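PDB 4JMF: probable chaperone from Pseudomonas aeruginosa, which probably acts as a type III secretion chaperone of the CesT family, binding an effector protein before its export. Local coordinates for residues G57-N62 and G83-W88. Sequence-based numbering, arbitrary orientation.
Sequences GDATAN and GERLLW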
loop_
_atom_site.group_PDB
_atom_site.type_symbol
_atom_site.label_atom_id
_atom_site.label_comp_id
_atom_site.label_asym_id
_atom_site.label_seq_id
_atom_site.Cartn_x
_atom_site.Cartn_y
_atom_site.Cartn_z
ATOM N N GLY B 57 -7.105 8.953 14.053
ATOM C CA GLY B 57 -6.026 8.072 13.651
ATOM C C GLY B 57 -4.623 8.613 13.878
ATOM O O GLY B 57 -4.417 9.696 14.451
ATOM N N ASP B 58 -3.642 7.849 13.412
ATOM C CA ASP B 58 -2.237 8.171 13.640
ATOM C C ASP B 58 -1.513 8.034 12.306
ATOM O O ASP B 58 -1.297 6.915 11.836
ATOM C CB ASP B 58 -1.668 7.185 14.672
ATOM C CG ASP B 58 -0.244 7.506 15.091
ATOM O OD1 ASP B 58 0.427 8.347 14.435
ATOM O OD2 ASP B 58 0.219 6.884 16.078
ATOM N N ALA B 59 -1.134 9.153 11.693
ATOM C CA ALA B 59 -0.485 9.121 10.376
ATOM C C ALA B 59 1.023 8.948 10.454
ATOM O O ALA B 59 1.704 8.975 9.431
ATOM C CB ALA B 59 -0.817 10.375 9.585
ATOM N N THR B 60 1.556 8.766 11.656
ATOM C CA THR B 60 3.007 8.657 11.808
ATOM C C THR B 60 3.439 7.189 11.729
ATOM O O THR B 60 2.791 6.376 11.047
ATOM C CB THR B 60 3.504 9.347 13.129
ATOM O OG1 THR B 60 3.208 8.518 14.254
ATOM C CG2 THR B 60 2.800 10.671 13.326
ATOM N N ALA B 61 4.533 6.845 12.407
ATOM C CA ALA B 61 4.955 5.447 12.490
ATOM C C ALA B 61 4.024 4.700 13.447
ATOM O O ALA B 61 4.242 4.679 14.664
ATOM C CB ALA B 61 6.412 5.341 12.960
ATOM N N ASN B 62 2.972 4.093 12.904
ATOM C CA ASN B 62 2.002 3.420 13.757
ATOM C C ASN B 62 1.522 2.090 13.224
ATOM O O ASN B 62 1.946 1.638 12.147
ATOM C CB ASN B 62 0.793 4.304 13.908
ATOM C CG ASN B 62 0.335 4.798 12.594
ATOM O OD1 ASN B 62 -0.178 4.039 11.777
ATOM N ND2 ASN B 62 0.570 6.071 12.337
ATOM N N GLY B 83 -1.898 20.108 4.565
ATOM C CA GLY B 83 -2.056 19.515 5.881
ATOM C C GLY B 83 -3.164 18.480 5.941
ATOM O O GLY B 83 -3.425 17.908 7.007
ATOM N N GLU B 84 -3.812 18.216 4.805
ATOM C CA GLU B 84 -4.930 17.273 4.793
ATOM C C GLU B 84 -4.471 15.844 5.048
ATOM O O GLU B 84 -3.515 15.362 4.420
ATOM C CB GLU B 84 -5.700 17.346 3.462
ATOM C CG GLU B 84 -6.365 18.683 3.226
ATOM C CD GLU B 84 -7.718 18.796 3.894
ATOM O OE1 GLU B 84 -8.590 19.458 3.300
ATOM O OE2 GLU B 84 -7.921 18.226 4.992
ATOM N N ARG B 85 -5.155 15.176 5.973
ATOM C CA ARG B 85 -4.842 13.801 6.336
ATOM C C ARG B 85 -5.734 12.840 5.547
ATOM O O ARG B 85 -6.964 12.960 5.566
ATOM C CB ARG B 85 -4.986 13.623 7.852
ATOM C CG ARG B 85 -4.039 14.585 8.621
ATOM C CD ARG B 85 -4.237 14.604 10.132
ATOM N NE ARG B 85 -3.763 13.395 10.812
ATOM C CZ ARG B 85 -4.542 12.369 11.162
ATOM N NH1 ARG B 85 -5.840 12.381 10.879
ATOM N NH2 ARG B 85 -4.027 11.322 11.800
ATOM N N LEU B 86 -5.108 11.903 4.841
ATOM C CA LEU B 86 -5.838 11.025 3.918
ATOM C C LEU B 86 -5.562 9.565 4.245
ATOM O O LEU B 86 -4.396 9.148 4.355
ATOM C CB LEU B 86 -5.439 11.313 2.466
ATOM C CG LEU B 86 -5.565 12.736 1.911
ATOM C CD1 LEU B 86 -5.159 12.770 0.443
ATOM C CD2 LEU B 86 -6.983 13.280 2.072
ATOM N N LEU B 87 -6.633 8.796 4.425
ATOM C CA LEU B 87 -6.541 7.344 4.600
ATOM C C LEU B 87 -6.732 6.744 3.201
ATOM O O LEU B 87 -7.699 7.073 2.528
ATOM C CB LEU B 87 -7.661 6.879 5.533
ATOM C CG LEU B 87 -7.743 5.417 5.937
ATOM C CD1 LEU B 87 -6.596 5.111 6.862
ATOM C CD2 LEU B 87 -9.075 5.127 6.625
ATOM N N TRP B 88 -5.815 5.890 2.750
ATOM C CA TRP B 88 -5.826 5.475 1.349
ATOM C C TRP B 88 -5.335 4.064 1.150
ATOM O O TRP B 88 -4.554 3.535 1.954
ATOM C CB TRP B 88 -4.953 6.407 0.501
ATOM C CG TRP B 88 -3.500 6.397 0.902
ATOM C CD1 TRP B 88 -2.921 7.131 1.904
ATOM C CD2 TRP B 88 -2.443 5.618 0.317
ATOM N NE1 TRP B 88 -1.570 6.868 1.970
ATOM C CE2 TRP B 88 -1.252 5.938 1.011
ATOM C CE3 TRP B 88 -2.385 4.683 -0.728
ATOM C CZ2 TRP B 88 -0.018 5.357 0.695
ATOM C CZ3 TRP B 88 -1.153 4.106 -1.045
ATOM C CH2 TRP B 88 0.015 4.449 -0.334
#
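Arg85 reaches across from the start of strand 85-92 to the bend at Gly57, Asp58 and Ala59, and nearly all of the contact is made by its far end. CB points toward the loop. The chain runs on extended to CD, then bends at chi3 (72°), which brings the guanidinium up to the loop backbone. There Arg85 NH2 comes 3.1 Å from Gly57 O, while Asp58 N sits at the edge of the group, near its plane. NH1 donates to the carbonyl oxygens of Glu54 and Gln56, holding Arg85 to the loop after strand 46-53; a long, multi-donor side chain suits this cluster of backbone oxygens. Gly57 adopts a positive phi (74°), which glycine accepts easily, and the small methyl CB of Ala59 lies 4.0 Å from Arg85 NH2. The side chain of Asp58 leaves the backbone away from Arg85 and shapes the loop instead: Asp58 OD1 accepts from Thr60 N (3.0 Å) above the carboxylate plane, an Asx turn, and from Thr60 OG1 on its syn side. The contact packs this loop against the start of strand 85-92, beside Leu76 of strand 75-78, at the interface with a second copy of the chaperone, whose Asn65 side chain donates to Ala59 O.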